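Local coordinates for protein probable glutathione S-transferase (Pseudomonas aeruginosa, PDB 6JWK) that acts as a maleylpyruvate isomerase of the zeta class of glutathione S-transferases and probably depends on glutathione, at residues B[13-17]-B[203-208]; B[18-22]-B[70-74]; B[1-5]-B[27-31]; B[93-97]-B[162-167]. The contacts are given in a common frame with arbitrary orientation. Residues are numbered along the deposited sequence.

Contact 1 of 4, residues B[13-17]-B[203-208]; sequences YRVRI and ASPERQ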
loop_
_atom_site.group_PDB
_atom_site.type_symbol
_atom_site.label_atom_id
_atom_site.label_comp_id
_atom_site.label_asym_id
_atom_site.label_seq_id
_atom_site.Cartn_x
_atom_site.Cartn_y
_atom_site.Cartn_z
ATOM N N TYR B 13 -9.669 6.862 9.691
ATOM C CA TYR B 13 -10.230 5.833 10.603
ATOM C C TYR B 13 -9.101 4.843 10.982
ATOM O O TYR B 13 -8.953 4.515 12.175
ATOM C CB TYR B 13 -11.451 5.224 9.915
ATOM C CG TYR B 13 -12.295 4.298 10.758
ATOM C CD1 TYR B 13 -12.083 4.132 12.124
ATOM C CD2 TYR B 13 -13.388 3.653 10.187
ATOM C CE1 TYR B 13 -12.882 3.277 12.878
ATOM C CE2 TYR B 13 -14.197 2.801 10.936
ATOM C CZ TYR B 13 -13.946 2.622 12.286
ATOM O OH TYR B 13 -14.759 1.797 13.008
ATOM N N ARG B 14 -8.336 4.346 10.004
ATOM C CA ARG B 14 -7.212 3.389 10.242
ATOM C C ARG B 14 -6.311 3.944 11.347
ATOM O O ARG B 14 -5.944 3.229 12.223
ATOM C CB ARG B 14 -6.311 3.176 9.011
ATOM C CG ARG B 14 -6.983 2.520 7.815
ATOM C CD ARG B 14 -5.997 2.475 6.685
ATOM N NE ARG B 14 -6.625 1.991 5.488
ATOM C CZ ARG B 14 -6.082 2.014 4.301
ATOM N NH1 ARG B 14 -4.894 2.577 4.141
ATOM N NH2 ARG B 14 -6.741 1.523 3.266
ATOM N N VAL B 15 -5.939 5.214 11.262
ATOM C CA VAL B 15 -4.959 5.802 12.214
ATOM C C VAL B 15 -5.614 6.158 13.539
ATOM O O VAL B 15 -4.922 6.063 14.599
ATOM C CB VAL B 15 -4.276 7.034 11.583
ATOM C CG1 VAL B 15 -3.280 7.641 12.545
ATOM C CG2 VAL B 15 -3.585 6.656 10.266
ATOM N N ARG B 16 -6.877 6.574 13.545
ATOM C CA ARG B 16 -7.627 6.773 14.820
ATOM C C ARG B 16 -7.705 5.442 15.581
ATOM O O ARG B 16 -7.560 5.439 16.818
ATOM C CB ARG B 16 -9.029 7.325 14.603
ATOM C CG ARG B 16 -9.060 8.765 14.103
ATOM C CD ARG B 16 -10.439 9.393 14.193
ATOM N NE ARG B 16 -11.515 8.567 13.639
ATOM C CZ ARG B 16 -11.992 8.616 12.405
ATOM N NH1 ARG B 16 -11.529 9.496 11.533
ATOM N NH2 ARG B 16 -12.987 7.800 12.059
ATOM N N ILE B 17 -7.869 4.319 14.896
ATOM C CA ILE B 17 -7.860 3.013 15.631
ATOM C C ILE B 17 -6.463 2.793 16.212
ATOM O O ILE B 17 -6.343 2.412 17.415
ATOM C CB ILE B 17 -8.253 1.881 14.675
ATOM C CG1 ILE B 17 -9.690 2.042 14.174
ATOM C CG2 ILE B 17 -8.018 0.511 15.286
ATOM C CD1 ILE B 17 -10.010 1.126 12.982
ATOM N N ALA B 203 -12.717 5.322 18.122
ATOM C CA ALA B 203 -12.136 5.658 16.806
ATOM C C ALA B 203 -13.230 5.767 15.748
ATOM O O ALA B 203 -12.994 6.333 14.689
ATOM C CB ALA B 203 -11.082 4.636 16.442
ATOM N N SER B 204 -14.395 5.190 15.984
ATOM C CA SER B 204 -15.426 5.061 14.930
ATOM C C SER B 204 -15.802 6.451 14.411
ATOM O O SER B 204 -15.833 7.429 15.144
ATOM C CB SER B 204 -16.659 4.290 15.470
ATOM O OG SER B 204 -17.323 5.057 16.477
ATOM N N PRO B 205 -16.171 6.570 13.129
ATOM C CA PRO B 205 -16.706 7.815 12.583
ATOM C C PRO B 205 -17.840 8.431 13.421
ATOM O O PRO B 205 -17.831 9.661 13.699
ATOM C CB PRO B 205 -17.242 7.374 11.199
ATOM C CG PRO B 205 -16.388 6.179 10.823
ATOM C CD PRO B 205 -16.107 5.493 12.136
ATOM N N GLU B 206 -18.747 7.566 13.897
ATOM C CA GLU B 206 -20.023 7.985 14.531
ATOM C C GLU B 206 -19.737 8.634 15.881
ATOM O O GLU B 206 -20.622 9.374 16.360
ATOM C CB GLU B 206 -20.993 6.802 14.679
ATOM C CG GLU B 206 -21.392 6.175 13.353
ATOM C CD GLU B 206 -20.563 4.996 12.863
ATOM O OE1 GLU B 206 -19.379 4.901 13.212
ATOM O OE2 GLU B 206 -21.127 4.158 12.139
ATOM N N ARG B 207 -18.554 8.404 16.454
ATOM C CA ARG B 207 -18.194 8.941 17.773
ATOM C C ARG B 207 -17.236 10.133 17.614
ATOM O O ARG B 207 -16.706 10.594 18.617
ATOM C CB ARG B 207 -17.652 7.808 18.643
ATOM C CG ARG B 207 -18.691 6.743 19.031
ATOM C CD ARG B 207 -19.874 7.284 19.858
ATOM N NE ARG B 207 -19.392 7.750 21.165
ATOM C CZ ARG B 207 -19.900 8.761 21.872
ATOM N NH1 ARG B 207 -20.981 9.419 21.484
ATOM N NH2 ARG B 207 -19.345 9.094 23.001
ATOM N N GLN B 208 -16.963 10.583 16.401
ATOM C CA GLN B 208 -16.026 11.723 16.218
ATOM C C GLN B 208 -16.745 13.024 16.602
ATOM O O GLN B 208 -17.941 13.167 16.374
ATOM C CB GLN B 208 -15.483 11.744 14.791
ATOM C CG GLN B 208 -14.613 10.513 14.494
ATOM C CD GLN B 208 -13.523 10.383 15.538
ATOM O OE1 GLN B 208 -12.744 11.319 15.725
ATOM N NE2 GLN B 208 -13.453 9.238 16.230
#
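A helix end that passes close to a buried arginine illustrates how one backbone carbonyl can tie two domains together. Helix 198-203 stops at Ala203, since Ser204 is the first residue to leave helical backbone angles, and the carbonyl at this point is taken up by Arg16 of helix 10-22. Two guanidinium nitrogens share the acceptor: Arg16 NE lies 2.9 Å from Ala203 O and Arg16 NH2 3.0 Å from the same atom, both as hydrogen bonds near the plane of the group. Arg16 NH1 turns instead to Ser5 OG, so the polar end of this arginine is well provided for. Gln208 lays its carboxamide over one guanidinium face. Arg16 NE and Gln208 NE2 approach to 3.3 Å, but both are donors and no bond joins them; Gln208 NE2 is satisfied by Ser204 O at 3.2 Å, an acceptor that Arg207 N shares, also at 3.2 Å. Ser204 OG turns back to Gln201 O. Apolar contacts flank this network. Pro205 CD sits 3.6 Å from the centroid of the Tyr13 ring in a CH-pi contact, while Ala203 CB meets Ile17 CG1 at 3.7 Å. With no carboxylate of the two segments involved, the interdomain tie rests on a buried arginine charge answered by neutral oxygens, chiefly the Ala203 carbonyl and the Ser5 hydroxyl, and on ring and methyl packing beside them.

Contact 2 of 4, residues B[18-22]-B[70-74]; sequences ALALK and IDYLD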
loop_
_atom_site.group_PDB
_atom_site.type_symbol
_atom_site.label_atom_id
_atom_site.label_comp_id
_atom_site.label_asym_id
_atom_site.label_seq_id
_atom_site.Cartn_x
_atom_site.Cartn_y
_atom_site.Cartn_z
ATOM N N ALA B 18 -5.420 3.023 15.423
ATOM C CA ALA B 18 -4.034 2.810 15.907
ATOM C C ALA B 18 -3.798 3.659 17.159
ATOM O O ALA B 18 -3.240 3.158 18.204
ATOM C CB ALA B 18 -3.035 3.162 14.828
ATOM N N LEU B 19 -4.105 4.957 17.083
ATOM C CA LEU B 19 -3.921 5.832 18.269
ATOM C C LEU B 19 -4.739 5.304 19.463
ATOM O O LEU B 19 -4.221 5.355 20.588
ATOM C CB LEU B 19 -4.292 7.281 17.906
ATOM C CG LEU B 19 -3.326 7.931 16.924
ATOM C CD1 LEU B 19 -3.897 9.242 16.364
ATOM C CD2 LEU B 19 -1.968 8.203 17.574
ATOM N N ALA B 20 -5.984 4.891 19.257
ATOM C CA ALA B 20 -6.870 4.397 20.336
ATOM C C ALA B 20 -6.235 3.149 20.941
ATOM O O ALA B 20 -6.130 3.113 22.167
ATOM C CB ALA B 20 -8.276 4.160 19.858
ATOM N N LEU B 21 -5.701 2.224 20.134
ATOM C CA LEU B 21 -5.046 1.012 20.682
ATOM C C LEU B 21 -3.819 1.385 21.529
ATOM O O LEU B 21 -3.530 0.683 22.522
ATOM C CB LEU B 21 -4.680 0.067 19.532
ATOM C CG LEU B 21 -5.872 -0.581 18.843
ATOM C CD1 LEU B 21 -5.408 -1.313 17.584
ATOM C CD2 LEU B 21 -6.567 -1.548 19.809
ATOM N N LYS B 22 -3.113 2.455 21.171
ATOM C CA LYS B 22 -1.922 2.901 21.926
ATOM C C LYS B 22 -2.349 3.651 23.198
ATOM O O LYS B 22 -1.501 3.788 24.051
ATOM C CB LYS B 22 -1.062 3.850 21.078
ATOM C CG LYS B 22 -0.396 3.195 19.876
ATOM C CD LYS B 22 0.714 2.256 20.242
ATOM C CE LYS B 22 1.634 1.922 19.083
ATOM N NZ LYS B 22 2.424 0.702 19.403
ATOM N N ILE B 70 1.214 4.266 11.001
ATOM C CA ILE B 70 1.011 3.160 11.982
ATOM C C ILE B 70 2.376 2.589 12.375
ATOM O O ILE B 70 2.634 2.332 13.600
ATOM C CB ILE B 70 0.038 2.131 11.421
ATOM C CG1 ILE B 70 -1.355 2.732 11.454
ATOM C CG2 ILE B 70 0.127 0.808 12.166
ATOM C CD1 ILE B 70 -2.364 1.868 10.730
ATOM N N ASP B 71 3.227 2.325 11.392
ATOM C CA ASP B 71 4.606 1.819 11.635
ATOM C C ASP B 71 5.390 2.787 12.543
ATOM O O ASP B 71 6.022 2.331 13.483
ATOM C CB ASP B 71 5.369 1.670 10.313
ATOM C CG ASP B 71 6.736 1.045 10.528
ATOM O OD1 ASP B 71 6.761 -0.158 10.729
ATOM O OD2 ASP B 71 7.754 1.772 10.522
ATOM N N TYR B 72 5.319 4.088 12.304
ATOM C CA TYR B 72 6.008 5.117 13.120
ATOM C C TYR B 72 5.502 5.121 14.576
ATOM O O TYR B 72 6.314 5.278 15.525
ATOM C CB TYR B 72 5.806 6.484 12.465
ATOM C CG TYR B 72 6.609 7.571 13.113
ATOM C CD1 TYR B 72 7.992 7.492 13.178
ATOM C CD2 TYR B 72 5.989 8.655 13.706
ATOM C CE1 TYR B 72 8.743 8.483 13.789
ATOM C CE2 TYR B 72 6.725 9.669 14.299
ATOM C CZ TYR B 72 8.103 9.586 14.339
ATOM O OH TYR B 72 8.809 10.587 14.938
ATOM N N LEU B 73 4.202 4.919 14.793
ATOM C CA LEU B 73 3.634 4.863 16.156
ATOM C C LEU B 73 4.278 3.734 16.960
ATOM O O LEU B 73 4.366 3.889 18.211
ATOM C CB LEU B 73 2.116 4.672 16.097
ATOM C CG LEU B 73 1.335 5.848 15.545
ATOM C CD1 LEU B 73 -0.160 5.538 15.558
ATOM C CD2 LEU B 73 1.651 7.115 16.342
ATOM N N ASP B 74 4.705 2.649 16.328
ATOM C CA ASP B 74 5.428 1.580 17.059
ATOM C C ASP B 74 6.824 2.052 17.522
ATOM O O ASP B 74 7.311 1.505 18.499
ATOM C CB ASP B 74 5.557 0.298 16.257
ATOM C CG ASP B 74 4.371 -0.653 16.321
ATOM O OD1 ASP B 74 3.415 -0.390 17.078
ATOM O OD2 ASP B 74 4.396 -1.635 15.564
#
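Leu73, Lys22 and Ala18 give up most of the surface buried here, and together they exemplify a helix pair that is greasy at one end and charged at the other. The short segments of helices 10-22 and 66-76 run nearly parallel, 19° apart, with their axes 10.8 Å from each other. Leu73 points toward the partner helix and its CD1 lies 3.8 Å from both Ala18 CB and Leu19 CD2. Ala18, with only a methyl to offer, also packs on Ile70 CG1, 3.8 Å from its CB. One turn later Lys22 extends past Leu73, with CE 4.1 Å from Leu73 CB, to bring NZ within 2.8 Å of Asp74 OD1 in a salt bridge. The ammonium is further bound by the carbonyls of Pro80 and Gln77, and Asp74 accepts from the backbone nitrogens of Leu82 and Ile83. The buried ion pair is thus compensated on both sides, linking two helices of the thioredoxin-like domain to the loop that follows helix 66-76.

Contact 3 of 4, residues B[1-5]-B[27-31]; sequences MQLYS and QVVPV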
loop_
_atom_site.group_PDB
_atom_site.type_symbol
_atom_site.label_atom_id
_atom_site.label_comp_id
_atom_site.label_asym_id
_atom_site.label_seq_id
_atom_site.Cartn_x
_atom_site.Cartn_y
_atom_site.Cartn_z
ATOM N N MET B 1 1.878 15.419 19.788
ATOM C CA MET B 1 1.501 15.075 18.395
ATOM C C MET B 1 0.016 15.324 18.175
ATOM O O MET B 1 -0.752 15.163 19.096
ATOM C CB MET B 1 1.783 13.605 18.094
ATOM C CG MET B 1 3.203 13.259 18.361
ATOM S SD MET B 1 3.808 12.018 17.207
ATOM C CE MET B 1 5.532 11.979 17.713
ATOM N N GLN B 2 -0.345 15.620 16.939
ATOM C CA GLN B 2 -1.726 15.864 16.532
ATOM C C GLN B 2 -1.962 15.015 15.288
ATOM O O GLN B 2 -1.017 14.774 14.530
ATOM C CB GLN B 2 -1.930 17.358 16.293
ATOM C CG GLN B 2 -1.454 18.226 17.443
ATOM C CD GLN B 2 -1.576 19.680 17.080
ATOM O OE1 GLN B 2 -2.119 20.464 17.852
ATOM N NE2 GLN B 2 -1.109 20.043 15.890
ATOM N N LEU B 3 -3.168 14.518 15.128
ATOM C CA LEU B 3 -3.581 13.804 13.909
ATOM C C LEU B 3 -4.759 14.538 13.313
ATOM O O LEU B 3 -5.823 14.515 13.958
ATOM C CB LEU B 3 -4.010 12.365 14.199
ATOM C CG LEU B 3 -4.382 11.660 12.904
ATOM C CD1 LEU B 3 -3.177 10.903 12.385
ATOM C CD2 LEU B 3 -5.611 10.798 13.051
ATOM N N TYR B 4 -4.568 15.066 12.106
ATOM C CA TYR B 4 -5.579 15.805 11.335
ATOM C C TYR B 4 -6.399 14.730 10.622
ATOM O O TYR B 4 -5.847 13.957 9.838
ATOM C CB TYR B 4 -4.895 16.885 10.481
ATOM C CG TYR B 4 -4.324 17.992 11.332
ATOM C CD1 TYR B 4 -3.100 17.843 11.977
ATOM C CD2 TYR B 4 -5.081 19.130 11.624
ATOM C CE1 TYR B 4 -2.619 18.816 12.841
ATOM C CE2 TYR B 4 -4.614 20.112 12.489
ATOM C CZ TYR B 4 -3.369 19.957 13.079
ATOM O OH TYR B 4 -2.896 20.886 13.949
ATOM N N SER B 5 -7.683 14.654 10.967
ATOM C CA SER B 5 -8.601 13.540 10.644
ATOM C C SER B 5 -9.884 14.132 10.070
ATOM O O SER B 5 -10.267 15.199 10.502
ATOM C CB SER B 5 -8.864 12.732 11.904
ATOM O OG SER B 5 -10.113 12.013 11.845
ATOM N N GLN B 27 -4.665 12.918 20.929
ATOM C CA GLN B 27 -3.957 13.544 19.787
ATOM C C GLN B 27 -4.886 13.872 18.582
ATOM O O GLN B 27 -4.483 14.725 17.732
ATOM C CB GLN B 27 -2.771 12.630 19.451
ATOM C CG GLN B 27 -1.806 12.459 20.623
ATOM C CD GLN B 27 -0.451 11.875 20.269
ATOM O OE1 GLN B 27 -0.222 11.286 19.198
ATOM N NE2 GLN B 27 0.477 12.026 21.203
ATOM N N VAL B 28 -6.071 13.260 18.426
ATOM C CA VAL B 28 -6.939 13.465 17.207
ATOM C C VAL B 28 -7.476 14.911 17.160
ATOM O O VAL B 28 -7.769 15.399 18.204
ATOM C CB VAL B 28 -8.099 12.447 17.098
ATOM C CG1 VAL B 28 -9.015 12.793 15.932
ATOM C CG2 VAL B 28 -7.578 11.009 17.024
ATOM N N VAL B 29 -7.595 15.504 15.956
ATOM C CA VAL B 29 -7.976 16.911 15.625
ATOM C C VAL B 29 -8.801 16.916 14.344
ATOM O O VAL B 29 -8.248 16.763 13.266
ATOM C CB VAL B 29 -6.738 17.806 15.418
ATOM C CG1 VAL B 29 -7.130 19.200 14.945
ATOM C CG2 VAL B 29 -5.828 17.857 16.641
ATOM N N PRO B 30 -10.142 17.083 14.401
ATOM C CA PRO B 30 -10.989 17.216 13.205
ATOM C C PRO B 30 -10.752 18.260 12.093
ATOM O O PRO B 30 -10.259 19.305 12.384
ATOM C CB PRO B 30 -12.367 17.598 13.782
ATOM C CG PRO B 30 -12.167 17.750 15.277
ATOM C CD PRO B 30 -10.947 16.934 15.626
ATOM N N VAL B 31 -11.265 17.962 10.885
ATOM C CA VAL B 31 -11.256 18.777 9.627
ATOM C C VAL B 31 -9.827 19.253 9.373
ATOM O O VAL B 31 -9.063 18.411 8.863
ATOM C CB VAL B 31 -12.282 19.932 9.647
ATOM C CG1 VAL B 31 -12.060 20.963 8.542
ATOM C CG2 VAL B 31 -13.706 19.397 9.568
#
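Three backbone hydrogen bonds join strand 2-5 to strand 28-30 in the pattern expected of parallel neighbours. Leu3 uses both its polar backbone atoms: Leu3 N donates to Gln27 O at 2.9 Å, and Leu3 O accepts from Val29 N at 2.8 Å. The next bond runs from Ser5 N to Val29 O, at 3.2 Å. Between these bonds CA-H...O contacts fill in, such as Tyr4 CA to Val29 O at 3.4 Å. On one side of the sheet Val29 lies over one face of the Tyr4 ring, with Tyr4 CE2 3.6 Å from Val29 CG1, and Gln2 CB adds a contact of 3.9 Å to Val29 CG2. The other side carries Leu3, Ser5, Val28 and Pro30, with Ser5 CB 4.0 Å from Val28 CG1. That side is turned to helix 10-22, where Leu3 packs on Val15 and Leu19 and Ser5 OG bonds to Arg16. Strand 2-5 also pairs through Gln2 and Tyr4 with antiparallel strand 54-56, which leaves 28-30 outermost within the chain. Parallel strands joined through one helix form a beta-alpha-beta unit, here the one that opens the thioredoxin-like fold of glutathione transferases.

Contact 4 of 4, residues B[93-97]-B[162-167]; sequences ALELA and IVECCL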
loop_
_atom_site.group_PDB
_atom_site.type_symbol
_atom_site.label_atom_id
_atom_site.label_comp_id
_atom_site.label_asym_id
_atom_site.label_seq_id
_atom_site.Cartn_x
_atom_site.Cartn_y
_atom_site.Cartn_z
ATOM N N ALA B 93 1.100 -10.405 8.383
ATOM C CA ALA B 93 0.229 -9.264 8.775
ATOM C C ALA B 93 0.309 -8.187 7.675
ATOM O O ALA B 93 -0.743 -7.704 7.225
ATOM C CB ALA B 93 0.677 -8.792 10.132
ATOM N N LEU B 94 1.514 -7.870 7.182
ATOM C CA LEU B 94 1.656 -6.847 6.102
ATOM C C LEU B 94 1.019 -7.333 4.809
ATOM O O LEU B 94 0.429 -6.501 4.117
ATOM C CB LEU B 94 3.122 -6.462 5.891
ATOM C CG LEU B 94 3.783 -5.802 7.096
ATOM C CD1 LEU B 94 5.300 -5.613 6.860
ATOM C CD2 LEU B 94 3.103 -4.487 7.396
ATOM N N GLU B 95 1.002 -8.632 4.556
ATOM C CA GLU B 95 0.384 -9.176 3.312
ATOM C C GLU B 95 -1.107 -8.836 3.351
ATOM O O GLU B 95 -1.664 -8.404 2.292
ATOM C CB GLU B 95 0.663 -10.665 3.081
ATOM C CG GLU B 95 -0.175 -11.234 1.915
ATOM C CD GLU B 95 0.399 -12.204 0.880
ATOM O OE1 GLU B 95 0.793 -13.272 1.320
ATOM O OE2 GLU B 95 0.303 -11.950 -0.411
ATOM N N LEU B 96 -1.773 -9.101 4.483
ATOM C CA LEU B 96 -3.228 -8.846 4.588
ATOM C C LEU B 96 -3.494 -7.342 4.620
ATOM O O LEU B 96 -4.424 -6.898 3.963
ATOM C CB LEU B 96 -3.767 -9.574 5.820
ATOM C CG LEU B 96 -5.269 -9.469 6.034
ATOM C CD1 LEU B 96 -6.051 -9.767 4.784
ATOM C CD2 LEU B 96 -5.660 -10.422 7.146
ATOM N N ALA B 97 -2.733 -6.585 5.389
ATOM C CA ALA B 97 -2.915 -5.110 5.470
ATOM C C ALA B 97 -2.754 -4.467 4.080
ATOM O O ALA B 97 -3.556 -3.580 3.751
ATOM C CB ALA B 97 -1.971 -4.505 6.492
ATOM N N ILE B 162 -2.205 -3.773 13.008
ATOM C CA ILE B 162 -2.284 -3.127 11.681
ATOM C C ILE B 162 -3.359 -3.800 10.820
ATOM O O ILE B 162 -4.046 -3.108 10.056
ATOM C CB ILE B 162 -0.904 -3.089 11.006
ATOM C CG1 ILE B 162 -0.990 -2.220 9.754
ATOM C CG2 ILE B 162 -0.373 -4.468 10.721
ATOM C CD1 ILE B 162 0.356 -1.972 9.088
ATOM N N VAL B 163 -3.576 -5.117 10.934
ATOM C CA VAL B 163 -4.557 -5.798 10.061
ATOM C C VAL B 163 -5.963 -5.250 10.360
ATOM O O VAL B 163 -6.731 -4.893 9.383
ATOM C CB VAL B 163 -4.438 -7.317 10.236
ATOM C CG1 VAL B 163 -5.645 -8.012 9.687
ATOM C CG2 VAL B 163 -3.165 -7.842 9.596
ATOM N N GLU B 164 -6.319 -5.126 11.656
ATOM C CA GLU B 164 -7.674 -4.696 12.074
ATOM C C GLU B 164 -7.780 -3.197 11.793
ATOM O O GLU B 164 -8.881 -2.721 11.476
ATOM C CB GLU B 164 -7.961 -5.077 13.530
ATOM C CG GLU B 164 -8.080 -6.603 13.736
ATOM C CD GLU B 164 -6.776 -7.397 13.754
ATOM O OE1 GLU B 164 -5.665 -6.798 14.038
ATOM O OE2 GLU B 164 -6.861 -8.637 13.490
ATOM N N CYS B 165 -6.684 -2.453 11.898
ATOM C CA CYS B 165 -6.718 -1.009 11.559
ATOM C C CYS B 165 -7.158 -0.857 10.081
ATOM O O CYS B 165 -7.871 0.121 9.759
ATOM C CB CYS B 165 -5.375 -0.344 11.756
ATOM S SG CYS B 165 -4.851 -0.228 13.474
ATOM N N CYS B 166 -6.780 -1.788 9.194
ATOM C CA CYS B 166 -7.133 -1.707 7.755
ATOM C C CYS B 166 -8.495 -2.373 7.493
ATOM O O CYS B 166 -9.278 -1.846 6.671
ATOM C CB CYS B 166 -6.058 -2.346 6.897
ATOM S SG CYS B 166 -4.499 -1.430 6.987
ATOM N N LEU B 167 -8.796 -3.506 8.130
ATOM C CA LEU B 167 -10.040 -4.238 7.784
ATOM C C LEU B 167 -11.295 -3.520 8.257
ATOM O O LEU B 167 -12.307 -3.505 7.516
ATOM C CB LEU B 167 -9.973 -5.658 8.330
ATOM C CG LEU B 167 -9.463 -6.646 7.280
ATOM C CD1 LEU B 167 -9.016 -7.981 7.899
ATOM C CD2 LEU B 167 -10.522 -6.856 6.190
#
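This is a purely apolar packing of two helices within the all-helical C-terminal domain of the glutathione transferase fold, close to the centre of the chain. The segments of helices 87-103 and 162-176 run almost exactly alongside each other, only 7° apart, with axes 8.8 Å from one another. Small residues make that closeness possible: Ala93 and Ala97, one turn apart, let the backbones come to 4.9 Å between Ala97 CA and Val163 CA. Val163 has the largest area buried by the contact, fitting against Ala93 through its CG2, 4.0 Å from Ala93 CB, and against Leu96. Ile162 covers the neighbouring position, its CG1 4.1 Å from Ala97 CB and its CD1 4.1 Å from Leu94 CD2. Helix 162-176 also touches the N-terminal domain, since Ile162 packs on Ile70 and Cys166 on Leu67. On the far side of helix 87-103, Glu95 accepts a hydrogen bond from Ser64 of the second subunit, so the same helix serves both the domain core and the dimer. Leu96 finishes the interface with a single methyl, CD2, that lies 3.5 Å from Val163 CG1 and 4.2 Å from Leu167 CD1.

Overall arrangement
Four contacts show chemistry changing with place in the fold. Contacts 1, 2 and 4 are buried, whereas contact 3 lies at the surface, where backbone hydrogen bonds carry the pairing. Helix 10-22 is shared by contacts 1 and 2 and is also the crossover helix between the strands of contact 3; Leu19 packs on Leu3, and Arg16 on Val28. Contact 1 spans the two domains with an arginine on a carbonyl, and contact 2 places an ion pair within the N-terminal domain. Contact 4, all apolar, belongs to the C-terminal domain, yet its Cys165 touches Ile17, Ala18 and Ile70. Contacts 3 and 4 stay apart, their nearest atoms about 11 Å from each other.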